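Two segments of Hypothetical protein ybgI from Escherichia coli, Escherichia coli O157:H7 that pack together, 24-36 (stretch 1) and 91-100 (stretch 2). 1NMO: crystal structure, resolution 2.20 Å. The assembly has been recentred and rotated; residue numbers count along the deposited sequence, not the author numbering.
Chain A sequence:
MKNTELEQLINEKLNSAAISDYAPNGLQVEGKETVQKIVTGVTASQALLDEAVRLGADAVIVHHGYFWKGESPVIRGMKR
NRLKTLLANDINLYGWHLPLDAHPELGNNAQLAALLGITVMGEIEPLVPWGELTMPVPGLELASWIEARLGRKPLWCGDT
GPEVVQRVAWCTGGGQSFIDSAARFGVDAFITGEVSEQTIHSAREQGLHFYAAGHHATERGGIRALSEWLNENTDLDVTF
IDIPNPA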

ATOM      1  N   PRO A  24     -25.710  29.283  21.941  1.00 21.99           N
ATOM      2  CA  PRO A  24     -27.174  29.396  21.836  1.00 20.71           C
ATOM      3  C   PRO A  24     -27.849  28.227  21.131  1.00 19.82           C
ATOM      4  O   PRO A  24     -27.347  27.726  20.148  1.00 19.63           O
ATOM      5  CB  PRO A  24     -27.378  30.690  21.053  1.00 19.88           C
ATOM      6  CG  PRO A  24     -26.007  30.849  20.241  1.00 20.38           C
ATOM      7  CD  PRO A  24     -25.010  30.441  21.326  1.00 22.15           C
ATOM      8  N   ASN A  25     -28.998  27.802  21.637  1.00 19.69           N
ATOM      9  CA  ASN A  25     -29.769  26.754  20.978  1.00 19.39           C
ATOM     10  C   ASN A  25     -31.008  27.426  20.257  1.00 19.09           C
ATOM     11  O   ASN A  25     -31.542  28.464  20.724  1.00 19.44           O
ATOM     12  CB  ASN A  25     -30.170  25.679  22.010  1.00 16.75           C
ATOM     13  CG  ASN A  25     -28.999  24.846  22.469  1.00 17.25           C
ATOM     14  OD1 ASN A  25     -28.284  24.215  21.618  1.00 15.41           O
ATOM     15  ND2 ASN A  25     -28.780  24.777  23.840  1.00 14.38           N
ATOM     16  N   GLY A  26     -31.426  26.866  19.104  1.00 18.43           N
ATOM     17  CA  GLY A  26     -32.560  27.428  18.372  1.00 17.10           C
ATOM     18  C   GLY A  26     -32.144  28.000  17.018  1.00 17.28           C
ATOM     19  O   GLY A  26     -31.223  27.447  16.375  1.00 16.49           O
ATOM     20  N   LEU A  27     -32.782  29.107  16.594  1.00 16.47           N
ATOM     21  CA  LEU A  27     -32.448  29.752  15.286  1.00 16.18           C
ATOM     22  C   LEU A  27     -31.078  30.413  15.459  1.00 15.64           C
ATOM     23  O   LEU A  27     -30.986  31.344  16.252  1.00 15.79           O
ATOM     24  CB  LEU A  27     -33.404  30.909  15.005  1.00 15.02           C
ATOM     25  CG  LEU A  27     -34.061  30.853  13.653  1.00 17.27           C
ATOM     26  CD1 LEU A  27     -34.574  32.218  13.314  1.00 15.35           C
ATOM     27  CD2 LEU A  27     -33.143  30.339  12.615  1.00 14.01           C
ATOM     28  N   GLN A  28     -30.028  30.008  14.773  1.00 14.35           N
ATOM     29  CA  GLN A  28     -28.808  30.766  15.027  1.00 15.69           C
ATOM     30  C   GLN A  28     -28.553  31.780  13.902  1.00 16.61           C
ATOM     31  O   GLN A  28     -27.838  32.767  14.083  1.00 16.62           O
ATOM     32  CB  GLN A  28     -27.608  29.842  15.143  1.00 15.30           C
ATOM     33  CG  GLN A  28     -27.760  28.796  16.259  1.00 16.77           C
ATOM     34  CD  GLN A  28     -26.471  28.012  16.392  1.00 17.97           C
ATOM     35  OE1 GLN A  28     -25.588  28.104  15.518  1.00 16.67           O
ATOM     36  NE2 GLN A  28     -26.341  27.246  17.471  1.00 17.35           N
ATOM     37  N   VAL A  29     -29.117  31.562  12.727  1.00 16.37           N
ATOM     38  CA  VAL A  29     -28.852  32.544  11.658  1.00 17.19           C
ATOM     39  C   VAL A  29     -30.172  32.584  10.961  1.00 17.95           C
ATOM     40  O   VAL A  29     -30.596  31.601  10.384  1.00 19.32           O
ATOM     41  CB  VAL A  29     -27.742  32.076  10.686  1.00 15.64           C
ATOM     42  CG1 VAL A  29     -27.421  33.213   9.692  1.00 14.71           C
ATOM     43  CG2 VAL A  29     -26.447  31.676  11.507  1.00 15.45           C
ATOM     44  N   GLU A  30     -30.856  33.707  11.066  1.00 17.93           N
ATOM     45  CA  GLU A  30     -32.157  33.861  10.434  1.00 18.00           C
ATOM     46  C   GLU A  30     -32.075  33.960   8.916  1.00 18.88           C
ATOM     47  O   GLU A  30     -31.165  34.579   8.378  1.00 17.10           O
ATOM     48  CB  GLU A  30     -32.806  35.123  10.953  1.00 17.78           C
ATOM     49  CG  GLU A  30     -34.243  35.202  10.761  1.00 18.62           C
ATOM     50  CD  GLU A  30     -34.748  36.595  11.078  1.00 21.83           C
ATOM     51  OE1 GLU A  30     -34.024  37.350  11.815  1.00 21.48           O
ATOM     52  OE2 GLU A  30     -35.866  36.929  10.592  1.00 20.45           O
ATOM     53  N   GLY A  31     -33.085  33.367   8.254  1.00 20.26           N
ATOM     54  CA  GLY A  31     -33.225  33.376   6.802  1.00 18.64           C
ATOM     55  C   GLY A  31     -34.693  33.605   6.386  1.00 18.52           C
ATOM     56  O   GLY A  31     -35.408  34.364   7.070  1.00 17.19           O
ATOM     57  N   LYS A  32     -35.130  33.022   5.245  1.00 18.28           N
ATOM     58  CA  LYS A  32     -36.501  33.226   4.741  1.00 17.84           C
ATOM     59  C   LYS A  32     -37.503  32.763   5.784  1.00 19.12           C
ATOM     60  O   LYS A  32     -37.339  31.739   6.464  1.00 17.62           O
ATOM     61  CB  LYS A  32     -36.729  32.487   3.437  1.00 15.81           C
ATOM     62  CG  LYS A  32     -36.406  31.065   3.609  1.00 16.93           C
ATOM     63  CD  LYS A  32     -36.726  30.175   2.407  1.00 18.07           C
ATOM     64  CE  LYS A  32     -36.155  30.674   1.091  1.00 19.95           C
ATOM     65  NZ  LYS A  32     -35.546  29.485   0.397  1.00 17.82           N
ATOM     66  N   GLU A  33     -38.573  33.530   5.921  1.00 20.45           N
ATOM     67  CA  GLU A  33     -39.558  33.204   6.962  1.00 22.83           C
ATOM     68  C   GLU A  33     -40.242  31.836   6.767  1.00 21.62           C
ATOM     69  O   GLU A  33     -40.443  31.084   7.720  1.00 22.69           O
ATOM     70  CB  GLU A  33     -40.602  34.339   7.042  1.00 23.59           C
ATOM     71  CG  GLU A  33     -41.850  33.943   7.766  1.00 26.58           C
ATOM     72  CD  GLU A  33     -42.646  35.149   8.128  1.00 30.05           C
ATOM     73  OE1 GLU A  33     -42.147  35.912   9.024  1.00 31.19           O
ATOM     74  OE2 GLU A  33     -43.734  35.350   7.523  1.00 29.98           O
ATOM     75  N   THR A  34     -40.579  31.521   5.534  1.00 20.48           N
ATOM     76  CA  THR A  34     -41.254  30.271   5.225  1.00 21.98           C
ATOM     77  C   THR A  34     -40.307  29.108   4.981  1.00 20.93           C
ATOM     78  O   THR A  34     -39.586  29.089   3.959  1.00 21.92           O
ATOM     79  CB  THR A  34     -42.147  30.501   3.977  1.00 22.06           C
ATOM     80  OG1 THR A  34     -42.962  31.661   4.244  1.00 24.13           O
ATOM     81  CG2 THR A  34     -43.052  29.306   3.699  1.00 21.27           C
ATOM     82  N   VAL A  35     -40.319  28.144   5.888  1.00 18.71           N
ATOM     83  CA  VAL A  35     -39.455  26.955   5.773  1.00 18.91           C
ATOM     84  C   VAL A  35     -40.234  25.688   5.417  1.00 19.31           C
ATOM     85  O   VAL A  35     -41.162  25.294   6.140  1.00 21.55           O
ATOM     86  CB  VAL A  35     -38.723  26.676   7.108  1.00 18.86           C
ATOM     87  CG1 VAL A  35     -38.136  25.254   7.052  1.00 20.14           C
ATOM     88  CG2 VAL A  35     -37.590  27.709   7.351  1.00 17.71           C
ATOM     89  N   GLN A  36     -39.873  25.057   4.318  1.00 20.48           N
ATOM     90  CA  GLN A  36     -40.504  23.829   3.866  1.00 20.84           C
ATOM     91  C   GLN A  36     -39.502  22.693   3.642  1.00 21.58           C
ATOM     92  O   GLN A  36     -39.744  21.556   4.061  1.00 22.68           O
ATOM     93  CB  GLN A  36     -41.257  24.023   2.553  1.00 21.33           C
ATOM     94  CG  GLN A  36     -41.685  22.653   1.936  1.00 24.87           C
ATOM     95  CD  GLN A  36     -42.578  21.733   2.915  1.00 29.82           C
ATOM     96  OE1 GLN A  36     -42.658  20.450   2.749  1.00 31.53           O
ATOM     97  NE2 GLN A  36     -43.262  22.386   3.922  1.00 30.28           N
ATOM     98  N   ILE A  91     -30.902  31.088   3.856  1.00 14.18           N
ATOM     99  CA  ILE A  91     -31.110  29.805   4.495  1.00 13.84           C
ATOM    100  C   ILE A  91     -31.076  29.984   6.029  1.00 13.38           C
ATOM    101  O   ILE A  91     -30.119  30.548   6.533  1.00 14.50           O
ATOM    102  CB  ILE A  91     -29.998  28.827   4.082  1.00 11.96           C
ATOM    103  CG1 ILE A  91     -30.074  28.474   2.614  1.00 14.17           C
ATOM    104  CG2 ILE A  91     -30.094  27.567   4.872  1.00 14.26           C
ATOM    105  CD1 ILE A  91     -28.986  27.485   2.182  1.00  9.61           C
ATOM    106  N   ASN A  92     -32.125  29.569   6.754  1.00 12.87           N
ATOM    107  CA  ASN A  92     -32.112  29.567   8.246  1.00 13.31           C
ATOM    108  C   ASN A  92     -31.138  28.501   8.877  1.00 13.10           C
ATOM    109  O   ASN A  92     -31.187  27.315   8.518  1.00 14.36           O
ATOM    110  CB  ASN A  92     -33.520  29.246   8.795  1.00 12.53           C
ATOM    111  CG  ASN A  92     -34.532  30.271   8.375  1.00 11.97           C
ATOM    112  OD1 ASN A  92     -34.797  31.231   9.097  1.00 12.52           O
ATOM    113  ND2 ASN A  92     -35.057  30.127   7.162  1.00 12.37           N
ATOM    114  N   LEU A  93     -30.242  28.866   9.789  1.00 12.42           N
ATOM    115  CA  LEU A  93     -29.453  27.775  10.416  1.00 11.40           C
ATOM    116  C   LEU A  93     -29.957  27.645  11.831  1.00 12.45           C
ATOM    117  O   LEU A  93     -30.008  28.650  12.558  1.00 14.21           O
ATOM    118  CB  LEU A  93     -27.972  28.087  10.561  1.00 10.48           C
ATOM    119  CG  LEU A  93     -27.178  27.099  11.438  1.00  9.49           C
ATOM    120  CD1 LEU A  93     -27.013  25.826  10.624  1.00  7.89           C
ATOM    121  CD2 LEU A  93     -25.768  27.624  11.767  1.00  8.78           C
ATOM    122  N   TYR A  94     -30.343  26.429  12.243  1.00 11.46           N
ATOM    123  CA  TYR A  94     -30.756  26.191  13.634  1.00  8.49           C
ATOM    124  C   TYR A  94     -29.737  25.160  14.068  1.00  9.83           C
ATOM    125  O   TYR A  94     -29.243  24.388  13.205  1.00 10.66           O
ATOM    126  CB  TYR A  94     -32.121  25.484  13.746  1.00  9.23           C
ATOM    127  CG  TYR A  94     -33.343  26.163  13.099  1.00  9.13           C
ATOM    128  CD1 TYR A  94     -33.487  26.202  11.743  1.00  9.62           C
ATOM    129  CD2 TYR A  94     -34.354  26.731  13.888  1.00 10.82           C
ATOM    130  CE1 TYR A  94     -34.624  26.779  11.138  1.00 12.47           C
ATOM    131  CE2 TYR A  94     -35.496  27.331  13.306  1.00 11.86           C
ATOM    132  CZ  TYR A  94     -35.625  27.335  11.935  1.00 12.09           C
ATOM    133  OH  TYR A  94     -36.794  27.844  11.365  1.00 11.57           O
ATOM    134  N   GLY A  95     -29.418  25.153  15.373  1.00 10.09           N
ATOM    135  CA  GLY A  95     -28.537  24.171  16.009  1.00  8.96           C
ATOM    136  C   GLY A  95     -29.088  23.888  17.438  1.00 11.98           C
ATOM    137  O   GLY A  95     -29.640  24.807  18.077  1.00 12.88           O
ATOM    138  N   TRP A  96     -29.036  22.634  17.923  1.00 12.77           N
ATOM    139  CA  TRP A  96     -29.390  22.278  19.290  1.00 12.72           C
ATOM    140  C   TRP A  96     -28.227  21.430  19.817  1.00 13.74           C
ATOM    141  O   TRP A  96     -27.985  20.318  19.340  1.00 15.77           O
ATOM    142  CB  TRP A  96     -30.678  21.470  19.371  1.00 12.29           C
ATOM    143  CG  TRP A  96     -31.871  22.351  19.385  1.00 12.30           C
ATOM    144  CD1 TRP A  96     -32.430  22.942  20.473  1.00 14.26           C
ATOM    145  CD2 TRP A  96     -32.586  22.865  18.241  1.00 13.00           C
ATOM    146  NE1 TRP A  96     -33.431  23.790  20.097  1.00 13.30           N
ATOM    147  CE2 TRP A  96     -33.553  23.766  18.732  1.00 12.13           C
ATOM    148  CE3 TRP A  96     -32.498  22.641  16.842  1.00 12.88           C
ATOM    149  CZ2 TRP A  96     -34.419  24.454  17.898  1.00 11.17           C
ATOM    150  CZ3 TRP A  96     -33.345  23.313  16.005  1.00 10.40           C
ATOM    151  CH2 TRP A  96     -34.310  24.227  16.538  1.00 12.98           C
ATOM    152  N   HIS A  97     -27.498  21.940  20.807  1.00 15.33           N
ATOM    153  CA  HIS A  97     -26.362  21.227  21.379  1.00 15.43           C
ATOM    154  C   HIS A  97     -26.812  20.324  22.562  1.00 16.95           C
ATOM    155  O   HIS A  97     -27.449  19.299  22.311  1.00 17.75           O
ATOM    156  CB  HIS A  97     -25.282  22.242  21.788  1.00 15.25           C
ATOM    157  CG  HIS A  97     -23.975  21.635  22.194  1.00 16.94           C
ATOM    158  ND1 HIS A  97     -23.359  21.935  23.399  1.00 18.12           N
ATOM    159  CD2 HIS A  97     -23.187  20.704  21.592  1.00 16.69           C
ATOM    160  CE1 HIS A  97     -22.258  21.208  23.527  1.00 17.55           C
ATOM    161  NE2 HIS A  97     -22.127  20.455  22.446  1.00 18.63           N
ATOM    162  N   LEU A  98     -26.594  20.680  23.836  1.00 16.05           N
ATOM    163  CA  LEU A  98     -26.936  19.702  24.895  1.00 14.81           C
ATOM    164  C   LEU A  98     -28.340  19.121  24.855  1.00 15.70           C
ATOM    165  O   LEU A  98     -28.554  17.877  25.077  1.00 17.71           O
ATOM    166  CB  LEU A  98     -26.589  20.263  26.293  1.00 13.59           C
ATOM    167  CG  LEU A  98     -25.065  20.604  26.339  1.00 14.67           C
ATOM    168  CD1 LEU A  98     -24.658  21.190  27.706  1.00 14.54           C
ATOM    169  CD2 LEU A  98     -24.225  19.375  26.076  1.00 14.16           C
ATOM    170  N   PRO A  99     -29.337  19.954  24.537  1.00 14.76           N
ATOM    171  CA  PRO A  99     -30.673  19.337  24.514  1.00 15.24           C
ATOM    172  C   PRO A  99     -30.725  18.150  23.569  1.00 15.64           C
ATOM    173  O   PRO A  99     -31.449  17.141  23.814  1.00 17.93           O
ATOM    174  CB  PRO A  99     -31.592  20.490  24.084  1.00 14.14           C
ATOM    175  CG  PRO A  99     -30.859  21.721  24.659  1.00 13.34           C
ATOM    176  CD  PRO A  99     -29.410  21.392  24.261  1.00 14.10           C
ATOM    177  N   LEU A 100     -29.956  18.212  22.484  1.00 15.77           N
ATOM    178  CA  LEU A 100     -30.001  17.076  21.515  1.00 14.17           C
ATOM    179  C   LEU A 100     -29.120  15.897  21.972  1.00 13.73           C
ATOM    180  O   LEU A 100     -29.133  14.832  21.372  1.00 15.34           O
ATOM    181  CB  LEU A 100     -29.651  17.570  20.093  1.00 11.00           C
ATOM    182  CG  LEU A 100     -30.036  16.639  18.914  1.00  9.77           C
ATOM    183  CD1 LEU A 100     -31.531  16.285  18.941  1.00  6.97           C
ATOM    184  CD2 LEU A 100     -29.828  17.476  17.646  1.00  9.39           C
TER
HETATM  185  O   HOH W   1     -29.729  33.537   6.355  1.00 19.32           O

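The two stretches lie antiparallel, and the shortest polar contacts between them are amide hydrogens meeting carbonyl oxygens. At one end, the backbone N of His97 donates to OD1 of Asn25 at 2.5 Å, with an N-H...O angle of 172°. Here the side-chain amide of asparagine does the work of a peptide carbonyl, accepting a hydrogen from the main chain just beyond the end of strand 92-95. Its short side chain suits the task: CA-to-CB leaves Asn25 sideways, yet its end comes in close to stretch 2.

Next along the ladder, Gly26 and Gly95 form a reciprocal pair, Gly26 N to Gly95 O at 2.9 Å and Gly95 N to Gly26 O at 3.1 Å. The regular alternation is then broken by a beta bulge. Leu93 O accepts from two successive amides, Gln28 N at 2.6 Å and Val29 N at 3.0 Å, so stretch 1 spends one extra residue where the chain turns a corner at Gln28. Leu93 N returns a bond to Val29 O at 2.8 Å, completing the second reciprocal pair. Weaker CA-H...O contacts fill in between, the shortest from Tyr94 CA to Gly26 O at 3.1 Å.

Beyond the bulge, Asn92 takes over with its side chain. Asn92 OD1 accepts from Gly31 N at 2.9 Å, while Asn92 ND2 donates to Lys32 O, also at 2.9 Å. A carboxamide carries an acceptor and a donor side by side, which lets one residue bind an amide and a carbonyl of the neighbouring backbone. Close by, a water lies between the two stretches; the water O is 2.7 Å from Glu30 O and 3.0 Å from Ile91 O, within hydrogen-bonding distance of both.

Glycine occupies the tight places. Gly31 brings its CA within 4.2 Å of the CA of Asn92, and a CB there would clash with Asn92 N and with Ile91 C. Gly26 adopts phi/psi of 114/-144, where a CB would be jammed against the preceding carbonyl oxygen. The indole of Trp96 packs against this glycine: Gly26 N lies over one face of the ring, and Gly26 CA is 3.5 Å from Trp96 CZ2. At Gly95, a CB would sit tightly against NE2 of Gln28, an amide nitrogen that donates to Pro24 O at 2.9 Å within its own stretch.

Apolar contacts complete the packing. Leu27 and Tyr94 share one face of the sheet as a non-hydrogen-bonded pair. Leu27 CD2 stands 3.8 Å from the centroid of the Tyr94 ring, only 8° off its normal, a CH-pi contact in which a methyl group rests on the aromatic face. On the other face, Val29 and Leu93 meet with CB atoms 4.0 Å apart, both aliphatic and both buried. Val35 points toward stretch 2, placing Val35 CG2 3.5 Å from Asn92 ND2 and 4.1 Å from Tyr94 OH. Altogether the contact buries 748 Å², counting both sides.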